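Side-chain contact in cytoplasmic protein (Cryptococcus neoformans var. grubii serotype A, PDB 7LPO), which probably hydrolyses steryl beta-glucosides, as a sterylglucosidase of glycoside hydrolase family 5: residues H239-V244 with S413-L418. Residues are numbered along the deposited sequence; the frame is centred on the assembly and turned at random.
Sequences HFIDAV and SSRIRL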
loop_
_atom_site.group_PDB
_atom_site.type_symbol
_atom_site.label_atom_id
_atom_site.label_comp_id
_atom_site.label_asym_id
_atom_site.label_seq_id
_atom_site.Cartn_x
_atom_site.Cartn_y
_atom_site.Cartn_z
ATOM N N HIS A 239 3.129 -9.568 -19.535
ATOM C CA HIS A 239 2.568 -10.670 -18.754
ATOM C C HIS A 239 1.859 -10.147 -17.506
ATOM O O HIS A 239 0.801 -10.659 -17.122
ATOM C CB HIS A 239 3.662 -11.682 -18.389
ATOM C CG HIS A 239 3.965 -12.662 -19.483
ATOM N ND1 HIS A 239 4.888 -12.407 -20.476
ATOM C CD2 HIS A 239 3.458 -13.891 -19.751
ATOM C CE1 HIS A 239 4.938 -13.437 -21.305
ATOM N NE2 HIS A 239 4.076 -14.349 -20.893
ATOM N N PHE A 240 2.401 -9.099 -16.880
ATOM C CA PHE A 240 1.745 -8.535 -15.700
ATOM C C PHE A 240 0.420 -7.878 -16.072
ATOM O O PHE A 240 -0.601 -8.085 -15.408
ATOM C CB PHE A 240 2.673 -7.527 -15.013
ATOM C CG PHE A 240 1.986 -6.684 -13.974
ATOM C CD1 PHE A 240 1.609 -7.229 -12.757
ATOM C CD2 PHE A 240 1.703 -5.356 -14.221
ATOM C CE1 PHE A 240 0.962 -6.453 -11.806
ATOM C CE2 PHE A 240 1.069 -4.584 -13.283
ATOM C CZ PHE A 240 0.701 -5.126 -12.071
ATOM N N ILE A 241 0.422 -7.080 -17.140
ATOM C CA ILE A 241 -0.796 -6.411 -17.586
ATOM C C ILE A 241 -1.819 -7.428 -18.080
ATOM O O ILE A 241 -3.024 -7.277 -17.846
ATOM C CB ILE A 241 -0.443 -5.364 -18.663
ATOM C CG1 ILE A 241 0.419 -4.260 -18.029
ATOM C CG2 ILE A 241 -1.699 -4.781 -19.297
ATOM C CD1 ILE A 241 0.990 -3.249 -19.009
ATOM N N ASP A 242 -1.356 -8.489 -18.748
ATOM C CA ASP A 242 -2.272 -9.543 -19.179
ATOM C C ASP A 242 -2.898 -10.250 -17.985
ATOM O O ASP A 242 -4.085 -10.586 -18.006
ATOM C CB ASP A 242 -1.543 -10.568 -20.051
ATOM C CG ASP A 242 -1.366 -10.109 -21.489
ATOM O OD1 ASP A 242 -1.764 -8.965 -21.811
ATOM O OD2 ASP A 242 -0.807 -10.896 -22.298
ATOM N N ALA A 243 -2.109 -10.517 -16.944
ATOM C CA ALA A 243 -2.646 -11.253 -15.807
ATOM C C ALA A 243 -3.700 -10.433 -15.082
ATOM O O ALA A 243 -4.795 -10.932 -14.800
ATOM C CB ALA A 243 -1.526 -11.654 -14.854
ATOM N N VAL A 244 -3.388 -9.174 -14.765
ATOM C CA VAL A 244 -4.400 -8.299 -14.176
ATOM C C VAL A 244 -5.581 -8.165 -15.125
ATOM O O VAL A 244 -6.745 -8.216 -14.709
ATOM C CB VAL A 244 -3.798 -6.926 -13.820
ATOM C CG1 VAL A 244 -4.883 -5.999 -13.225
ATOM C CG2 VAL A 244 -2.639 -7.096 -12.856
ATOM N N SER A 413 -3.397 1.267 -17.712
ATOM C CA SER A 413 -4.707 1.889 -17.540
ATOM C C SER A 413 -5.616 1.618 -18.739
ATOM O O SER A 413 -6.828 1.438 -18.574
ATOM C CB SER A 413 -4.543 3.391 -17.296
ATOM O OG SER A 413 -3.977 4.054 -18.410
ATOM N N SER A 414 -5.054 1.568 -19.947
ATOM C CA SER A 414 -5.867 1.241 -21.116
ATOM C C SER A 414 -6.462 -0.156 -21.004
ATOM O O SER A 414 -7.619 -0.380 -21.376
ATOM C CB SER A 414 -5.036 1.348 -22.393
ATOM O OG SER A 414 -4.575 2.666 -22.572
ATOM N N ARG A 415 -5.681 -1.116 -20.509
ATOM C CA ARG A 415 -6.203 -2.469 -20.371
ATOM C C ARG A 415 -7.325 -2.516 -19.348
ATOM O O ARG A 415 -8.332 -3.200 -19.559
ATOM C CB ARG A 415 -5.095 -3.451 -19.973
ATOM C CG ARG A 415 -5.587 -4.902 -19.864
ATOM C CD ARG A 415 -6.013 -5.446 -21.236
ATOM N NE ARG A 415 -4.947 -5.175 -22.197
ATOM C CZ ARG A 415 -3.900 -5.972 -22.392
ATOM N NH1 ARG A 415 -3.804 -7.118 -21.722
ATOM N NH2 ARG A 415 -2.960 -5.625 -23.263
ATOM N N ILE A 416 -7.167 -1.807 -18.232
ATOM C CA ILE A 416 -8.213 -1.790 -17.210
ATOM C C ILE A 416 -9.527 -1.309 -17.811
ATOM O O ILE A 416 -10.583 -1.912 -17.598
ATOM C CB ILE A 416 -7.795 -0.912 -16.015
ATOM C CG1 ILE A 416 -6.639 -1.563 -15.250
ATOM C CG2 ILE A 416 -9.006 -0.610 -15.130
ATOM C CD1 ILE A 416 -6.966 -2.860 -14.562
ATOM N N ARG A 417 -9.478 -0.215 -18.578
ATOM C CA ARG A 417 -10.699 0.365 -19.130
ATOM C C ARG A 417 -11.317 -0.533 -20.197
ATOM O O ARG A 417 -12.532 -0.487 -20.417
ATOM C CB ARG A 417 -10.407 1.750 -19.711
ATOM C CG ARG A 417 -10.281 2.873 -18.662
ATOM C CD ARG A 417 -11.601 3.620 -18.431
ATOM N NE ARG A 417 -11.516 4.502 -17.267
ATOM C CZ ARG A 417 -10.921 5.687 -17.266
ATOM N NH1 ARG A 417 -10.371 6.162 -18.372
ATOM N NH2 ARG A 417 -10.881 6.408 -16.158
ATOM N N LEU A 418 -10.506 -1.363 -20.855
ATOM C CA LEU A 418 -11.045 -2.283 -21.846
ATOM C C LEU A 418 -12.074 -3.207 -21.216
ATOM O O LEU A 418 -13.112 -3.494 -21.816
ATOM C CB LEU A 418 -9.909 -3.092 -22.470
ATOM C CG LEU A 418 -10.272 -4.025 -23.618
ATOM C CD1 LEU A 418 -10.890 -3.233 -24.769
ATOM C CD2 LEU A 418 -9.044 -4.790 -24.080
HETATM O O HOH W 1 -0.354 -6.809 -22.759
#
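Asp242 OD1 is gripped twice: Arg415 NH1 gives it a salt-bridging hydrogen bond of 2.8 Å, and a water donates to the same oxygen from 2.7 Å. The pair joins helices 232-254 and 400-419, neighbours in the outer helical layer of the TIM barrel expected of this family, which run nearly parallel here, their axes 9.8 Å apart. It illustrates how a salt bridge can close the outer margin of an apolar helix interface. The bond is straight (167°) and lies in the guanidinium plane, but it reaches OD1 on the anti side and somewhat out of the carboxylate plane, the two planes being 37° apart. The water also accepts from Arg415 NH2, at 2.9 Å, and so completes a ring that should limit rotation of both charged groups. Arg415 leaves its helix with CG anti to the backbone N, then bends at chi2 and chi3, folding its chain over Ile241. Ile241 CG2 thereby sits over the centre of one guanidinium face and also touches Arg415 CB, at 3.7 Å. Ile241 also packs against His408 and Ala411 of helix 400-419. Deeper in the groove, the methyl Val244 CG1 meets Ile416 CD1 at 4.0 Å.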